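Local coordinates for clavulanic acid biosynthesis oligopeptide binding protein 2 (Streptomyces clavuligerus, PDB 2WOL), which probably binds oligopeptides as an extracellular solute-binding protein and belongs to the biosynthetic pathway of the beta-lactamase inhibitor clavulanic acid, at residues 94-106 with 170-184. Residues are numbered along the deposited sequence; the frame is centred on the assembly and turned at random.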
loop_
_atom_site.group_PDB
_atom_site.type_symbol
_atom_site.label_atom_id
_atom_site.label_comp_id
_atom_site.label_asym_id
_atom_site.label_seq_id
_atom_site.Cartn_x
_atom_site.Cartn_y
_atom_site.Cartn_z
ATOM N N ASP A 94 -1.822 -19.553 -21.735
ATOM C CA ASP A 94 -1.327 -18.617 -22.754
ATOM C C ASP A 94 -0.115 -17.798 -22.291
ATOM O O ASP A 94 -0.012 -16.602 -22.577
ATOM C CB ASP A 94 -2.457 -17.702 -23.257
ATOM C CG ASP A 94 -3.564 -18.469 -23.961
ATOM O OD1 ASP A 94 -3.260 -19.466 -24.653
ATOM O OD2 ASP A 94 -4.742 -18.070 -23.833
ATOM N N GLY A 95 0.795 -18.454 -21.573
ATOM C CA GLY A 95 2.031 -17.827 -21.104
ATOM C C GLY A 95 1.820 -16.637 -20.187
ATOM O O GLY A 95 2.528 -15.629 -20.299
ATOM N N GLY A 96 0.844 -16.751 -19.288
ATOM C CA GLY A 96 0.547 -15.701 -18.316
ATOM C C GLY A 96 -0.464 -14.669 -18.788
ATOM O O GLY A 96 -0.715 -13.681 -18.093
ATOM N N ARG A 97 -1.047 -14.903 -19.962
ATOM C CA ARG A 97 -1.988 -13.960 -20.574
ATOM C C ARG A 97 -3.451 -14.266 -20.269
ATOM O O ARG A 97 -4.297 -13.383 -20.359
ATOM C CB ARG A 97 -1.801 -13.916 -22.092
ATOM C CG ARG A 97 -0.509 -13.280 -22.563
ATOM C CD ARG A 97 -0.315 -13.521 -24.058
ATOM N NE ARG A 97 0.968 -13.020 -24.546
ATOM C CZ ARG A 97 2.106 -13.713 -24.543
ATOM N NH1 ARG A 97 2.141 -14.955 -24.072
ATOM N NH2 ARG A 97 3.216 -13.157 -25.013
ATOM N N THR A 98 -3.756 -15.514 -19.927
ATOM C CA THR A 98 -5.141 -15.910 -19.686
ATOM C C THR A 98 -5.332 -16.508 -18.294
ATOM O O THR A 98 -4.634 -17.449 -17.901
ATOM C CB THR A 98 -5.652 -16.855 -20.795
ATOM O OG1 THR A 98 -5.470 -16.218 -22.066
ATOM C CG2 THR A 98 -7.134 -17.185 -20.605
ATOM N N TRP A 99 -6.288 -15.944 -17.562
ATOM C CA TRP A 99 -6.538 -16.312 -16.178
ATOM C C TRP A 99 -7.987 -16.724 -16.000
ATOM O O TRP A 99 -8.903 -15.948 -16.281
ATOM C CB TRP A 99 -6.195 -15.137 -15.264
ATOM C CG TRP A 99 -4.729 -14.884 -15.165
ATOM C CD1 TRP A 99 -3.913 -14.368 -16.131
ATOM C CD2 TRP A 99 -3.895 -15.150 -14.035
ATOM N NE1 TRP A 99 -2.620 -14.290 -15.671
ATOM C CE2 TRP A 99 -2.582 -14.764 -14.386
ATOM C CE3 TRP A 99 -4.132 -15.667 -12.755
ATOM C CZ2 TRP A 99 -1.505 -14.886 -13.500
ATOM C CZ3 TRP A 99 -3.068 -15.785 -11.876
ATOM C CH2 TRP A 99 -1.768 -15.398 -12.254
ATOM N N THR A 100 -8.181 -17.954 -15.534
ATOM C CA THR A 100 -9.505 -18.536 -15.365
ATOM C C THR A 100 -9.792 -18.823 -13.891
ATOM O O THR A 100 -8.942 -19.357 -13.174
ATOM C CB THR A 100 -9.624 -19.838 -16.199
ATOM O OG1 THR A 100 -9.350 -19.546 -17.575
ATOM C CG2 THR A 100 -11.007 -20.460 -16.077
ATOM N N TYR A 101 -10.993 -18.450 -13.449
ATOM C CA TYR A 101 -11.462 -18.701 -12.086
ATOM C C TYR A 101 -12.811 -19.396 -12.118
ATOM O O TYR A 101 -13.624 -19.165 -13.022
ATOM C CB TYR A 101 -11.588 -17.394 -11.287
ATOM C CG TYR A 101 -10.291 -16.638 -11.123
ATOM C CD1 TYR A 101 -9.852 -15.760 -12.113
ATOM C CD2 TYR A 101 -9.506 -16.793 -9.979
ATOM C CE1 TYR A 101 -8.661 -15.058 -11.978
ATOM C CE2 TYR A 101 -8.310 -16.093 -9.831
ATOM C CZ TYR A 101 -7.895 -15.229 -10.839
ATOM O OH TYR A 101 -6.717 -14.524 -10.732
ATOM N N ARG A 102 -13.040 -20.238 -11.116
ATOM C CA ARG A 102 -14.285 -20.984 -10.982
ATOM C C ARG A 102 -14.916 -20.633 -9.647
ATOM O O ARG A 102 -14.320 -20.852 -8.592
ATOM C CB ARG A 102 -14.022 -22.490 -11.117
ATOM C CG ARG A 102 -13.211 -22.800 -12.366
ATOM C CD ARG A 102 -12.933 -24.275 -12.616
ATOM N NE ARG A 102 -11.989 -24.385 -13.727
ATOM C CZ ARG A 102 -12.316 -24.281 -15.015
ATOM N NH1 ARG A 102 -13.580 -24.094 -15.376
ATOM N NH2 ARG A 102 -11.377 -24.371 -15.945
ATOM N N LEU A 103 -16.113 -20.063 -9.705
ATOM C CA LEU A 103 -16.777 -19.525 -8.525
ATOM C C LEU A 103 -17.513 -20.590 -7.725
ATOM O O LEU A 103 -18.094 -21.523 -8.293
ATOM C CB LEU A 103 -17.757 -18.420 -8.922
ATOM C CG LEU A 103 -17.218 -17.022 -9.230
ATOM C CD1 LEU A 103 -16.551 -16.959 -10.602
ATOM C CD2 LEU A 103 -18.359 -16.015 -9.146
ATOM N N ARG A 104 -17.488 -20.440 -6.403
ATOM C CA ARG A 104 -18.325 -21.245 -5.514
ATOM C C ARG A 104 -19.799 -21.015 -5.843
ATOM O O ARG A 104 -20.199 -19.902 -6.188
ATOM C CB ARG A 104 -18.054 -20.892 -4.052
ATOM C CG ARG A 104 -16.681 -21.292 -3.550
ATOM C CD ARG A 104 -16.417 -20.660 -2.196
ATOM N NE ARG A 104 -15.223 -21.201 -1.556
ATOM C CZ ARG A 104 -15.212 -22.283 -0.778
ATOM N NH1 ARG A 104 -16.333 -22.951 -0.535
ATOM N NH2 ARG A 104 -14.075 -22.696 -0.237
ATOM N N ARG A 105 -20.594 -22.078 -5.744
ATOM C CA ARG A 105 -22.004 -22.037 -6.125
ATOM C C ARG A 105 -22.891 -21.634 -4.952
ATOM O O ARG A 105 -22.545 -21.860 -3.791
ATOM C CB ARG A 105 -22.461 -23.408 -6.647
ATOM C CG ARG A 105 -21.393 -24.234 -7.355
ATOM C CD ARG A 105 -21.497 -24.154 -8.871
ATOM N NE ARG A 105 -20.623 -25.137 -9.514
ATOM C CZ ARG A 105 -20.570 -25.368 -10.824
ATOM N NH1 ARG A 105 -21.343 -24.689 -11.665
ATOM N NH2 ARG A 105 -19.736 -26.287 -11.298
ATOM N N GLY A 106 -24.036 -21.036 -5.267
ATOM C CA GLY A 106 -25.071 -20.745 -4.276
ATOM C C GLY A 106 -24.781 -19.646 -3.270
ATOM O O GLY A 106 -25.471 -19.544 -2.254
ATOM N N HIS A 170 -20.786 -19.419 -13.108
ATOM C CA HIS A 170 -19.769 -19.758 -12.112
ATOM C C HIS A 170 -18.355 -19.848 -12.692
ATOM O O HIS A 170 -17.462 -20.446 -12.085
ATOM C CB HIS A 170 -20.155 -21.050 -11.385
ATOM C CG HIS A 170 -21.496 -20.982 -10.725
ATOM N ND1 HIS A 170 -21.726 -20.249 -9.580
ATOM C CD2 HIS A 170 -22.685 -21.528 -11.069
ATOM C CE1 HIS A 170 -22.997 -20.359 -9.239
ATOM N NE2 HIS A 170 -23.600 -21.132 -10.124
ATOM N N THR A 171 -18.153 -19.235 -13.854
ATOM C CA THR A 171 -16.852 -19.239 -14.513
ATOM C C THR A 171 -16.538 -17.862 -15.077
ATOM O O THR A 171 -17.399 -17.213 -15.674
ATOM C CB THR A 171 -16.789 -20.289 -15.647
ATOM O OG1 THR A 171 -17.318 -21.534 -15.173
ATOM C CG2 THR A 171 -15.357 -20.504 -16.125
ATOM N N ILE A 172 -15.303 -17.417 -14.876
ATOM C CA ILE A 172 -14.845 -16.157 -15.443
ATOM C C ILE A 172 -13.440 -16.309 -16.019
ATOM O O ILE A 172 -12.564 -16.930 -15.400
ATOM C CB ILE A 172 -14.957 -14.979 -14.421
ATOM C CG1 ILE A 172 -14.752 -13.626 -15.122
ATOM C CG2 ILE A 172 -14.016 -15.175 -13.216
ATOM C CD1 ILE A 172 -15.289 -12.440 -14.338
ATOM N N VAL A 173 -13.246 -15.771 -17.222
ATOM C CA VAL A 173 -11.972 -15.865 -17.935
ATOM C C VAL A 173 -11.470 -14.469 -18.295
ATOM O O VAL A 173 -12.178 -13.700 -18.948
ATOM C CB VAL A 173 -12.100 -16.712 -19.233
ATOM C CG1 VAL A 173 -10.759 -16.809 -19.951
ATOM C CG2 VAL A 173 -12.637 -18.107 -18.920
ATOM N N PHE A 174 -10.250 -14.149 -17.865
ATOM C CA PHE A 174 -9.621 -12.869 -18.185
ATOM C C PHE A 174 -8.547 -13.061 -19.256
ATOM O O PHE A 174 -7.558 -13.763 -19.036
ATOM C CB PHE A 174 -8.998 -12.247 -16.934
ATOM C CG PHE A 174 -9.990 -11.912 -15.857
ATOM C CD1 PHE A 174 -10.273 -12.823 -14.839
ATOM C CD2 PHE A 174 -10.629 -10.675 -15.841
ATOM C CE1 PHE A 174 -11.186 -12.515 -13.837
ATOM C CE2 PHE A 174 -11.546 -10.359 -14.836
ATOM C CZ PHE A 174 -11.822 -11.279 -13.832
ATOM N N ARG A 175 -8.748 -12.436 -20.413
ATOM C CA ARG A 175 -7.784 -12.499 -21.507
ATOM C C ARG A 175 -6.983 -11.204 -21.533
ATOM O O ARG A 175 -7.445 -10.187 -22.052
ATOM C CB ARG A 175 -8.493 -12.711 -22.847
ATOM C CG ARG A 175 -9.241 -14.030 -22.982
ATOM C CD ARG A 175 -9.954 -14.060 -24.322
ATOM N NE ARG A 175 -10.529 -15.364 -24.649
ATOM C CZ ARG A 175 -11.204 -15.622 -25.770
ATOM N NH1 ARG A 175 -11.398 -14.666 -26.672
ATOM N NH2 ARG A 175 -11.692 -16.836 -25.988
ATOM N N LEU A 176 -5.782 -11.254 -20.967
ATOM C CA LEU A 176 -4.974 -10.054 -20.769
ATOM C C LEU A 176 -4.258 -9.616 -22.036
ATOM O O LEU A 176 -4.005 -10.425 -22.927
ATOM C CB LEU A 176 -3.973 -10.252 -19.619
ATOM C CG LEU A 176 -4.488 -10.846 -18.299
ATOM C CD1 LEU A 176 -3.368 -10.928 -17.269
ATOM C CD2 LEU A 176 -5.675 -10.080 -17.741
ATOM N N THR A 177 -3.935 -8.327 -22.105
ATOM C CA THR A 177 -3.245 -7.746 -23.255
ATOM C C THR A 177 -1.755 -8.087 -23.263
ATOM O O THR A 177 -1.069 -7.884 -24.266
ATOM C CB THR A 177 -3.401 -6.212 -23.284
ATOM O OG1 THR A 177 -2.935 -5.661 -22.045
ATOM C CG2 THR A 177 -4.859 -5.819 -23.491
ATOM N N ARG A 178 -1.266 -8.598 -22.134
ATOM C CA ARG A 178 0.144 -8.933 -21.945
ATOM C C ARG A 178 0.249 -9.910 -20.774
ATOM O O ARG A 178 -0.672 -9.987 -19.963
ATOM C CB ARG A 178 0.963 -7.665 -21.660
ATOM C CG ARG A 178 0.577 -6.936 -20.369
ATOM C CD ARG A 178 0.876 -5.445 -20.433
ATOM N NE ARG A 178 0.064 -4.772 -21.448
ATOM C CZ ARG A 178 -0.134 -3.458 -21.519
ATOM N NH1 ARG A 178 0.411 -2.642 -20.625
ATOM N NH2 ARG A 178 -0.887 -2.959 -22.490
ATOM N N PRO A 179 1.357 -10.673 -20.686
ATOM C CA PRO A 179 1.525 -11.542 -19.522
ATOM C C PRO A 179 1.563 -10.731 -18.225
ATOM O O PRO A 179 2.152 -9.650 -18.186
ATOM C CB PRO A 179 2.881 -12.210 -19.773
ATOM C CG PRO A 179 3.082 -12.118 -21.244
ATOM C CD PRO A 179 2.484 -10.802 -21.627
ATOM N N PHE A 180 0.918 -11.249 -17.184
ATOM C CA PHE A 180 0.928 -10.588 -15.885
ATOM C C PHE A 180 0.953 -11.610 -14.753
ATOM O O PHE A 180 -0.083 -12.150 -14.361
ATOM C CB PHE A 180 -0.255 -9.620 -15.736
ATOM C CG PHE A 180 -0.098 -8.663 -14.591
ATOM C CD1 PHE A 180 0.733 -7.555 -14.713
ATOM C CD2 PHE A 180 -0.758 -8.876 -13.385
ATOM C CE1 PHE A 180 0.907 -6.673 -13.659
ATOM C CE2 PHE A 180 -0.593 -7.997 -12.326
ATOM C CZ PHE A 180 0.243 -6.894 -12.462
ATOM N N SER A 181 2.153 -11.844 -14.224
ATOM C CA SER A 181 2.394 -12.869 -13.208
ATOM C C SER A 181 1.554 -12.685 -11.939
ATOM O O SER A 181 1.224 -13.658 -11.262
ATOM C CB SER A 181 3.885 -12.911 -12.836
ATOM O OG SER A 181 4.334 -11.652 -12.358
ATOM N N ASP A 182 1.201 -11.437 -11.636
ATOM C CA ASP A 182 0.607 -11.092 -10.342
ATOM C C ASP A 182 -0.917 -10.935 -10.349
ATOM O O ASP A 182 -1.478 -10.258 -9.483
ATOM C CB ASP A 182 1.275 -9.825 -9.784
ATOM C CG ASP A 182 2.772 -9.998 -9.547
ATOM O OD1 ASP A 182 3.278 -11.144 -9.607
ATOM O OD2 ASP A 182 3.441 -8.977 -9.295
ATOM N N PHE A 183 -1.597 -11.577 -11.298
ATOM C CA PHE A 183 -3.033 -11.331 -11.460
ATOM C C PHE A 183 -3.905 -11.724 -10.254
ATOM O O PHE A 183 -4.899 -11.049 -9.963
ATOM C CB PHE A 183 -3.566 -11.948 -12.755
ATOM C CG PHE A 183 -4.855 -11.335 -13.230
ATOM C CD1 PHE A 183 -4.863 -10.074 -13.828
ATOM C CD2 PHE A 183 -6.059 -12.011 -13.076
ATOM C CE1 PHE A 183 -6.044 -9.496 -14.258
ATOM C CE2 PHE A 183 -7.252 -11.445 -13.517
ATOM C CZ PHE A 183 -7.243 -10.189 -14.108
ATOM N N ASP A 184 -3.538 -12.793 -9.543
ATOM C CA ASP A 184 -4.278 -13.179 -8.333
ATOM C C ASP A 184 -4.335 -12.022 -7.323
ATOM O O ASP A 184 -5.302 -11.883 -6.571
ATOM C CB ASP A 184 -3.642 -14.396 -7.649
ATOM C CG ASP A 184 -4.140 -15.735 -8.196
ATOM O OD1 ASP A 184 -5.143 -15.787 -8.952
ATOM O OD2 ASP A 184 -3.520 -16.757 -7.834
HETATM O O HOH W 1 -5.060 -13.215 -23.409
HETATM O O HOH W 2 0.297 -10.503 -25.310
#
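W99 and F174 exchange two backbone hydrogen bonds, and Y101 and I172 do the same. These pairs join strands 98-102 and 171-175 antiparallel. L103 N to H170 O (2.8 Å) prolongs the pairing at one end. L176 N to R97 O prolongs it at the other.

Polar bonds also hold the W99 and Y101 side chains. Y101 OH donates to D184 OD1 at 2.7 Å, on the lone pair turned away from OD2. G90 N bonds the same oxygen. G96 O takes W99 NE1 and the backbone F180 N from opposite faces of its carbonyl plane. The G96 carbonyl thus holds both the indole and the chain leading into helix 183-186.

The two strands are the central pair of a four-stranded antiparallel sheet in this family 5 solute-binding protein. W99, Y101, I172 and F174 line one face, where helix 117-127 packs on I172 and F174. On the other face V173 touches T98 and T100.

Apolar packing centres on W99. F183 CB sits over the indole face, 3.4 Å from the centroid of its six-membered ring, a CH-pi contact. With F183 CG anti to the backbone N (chi1 -159°), the phenyl ring runs off toward Y101 OH, at 44° to the five-membered ring. L176 CD1 approaches W99 CD1 at 3.7 Å.

At the ends, R105 CD lies over the H170 ring, 3.7 Å from its centroid. P179 CG covers one face of the R97 guanidinium. D94 O accepts from NH1 and lies in the guanidinium plane.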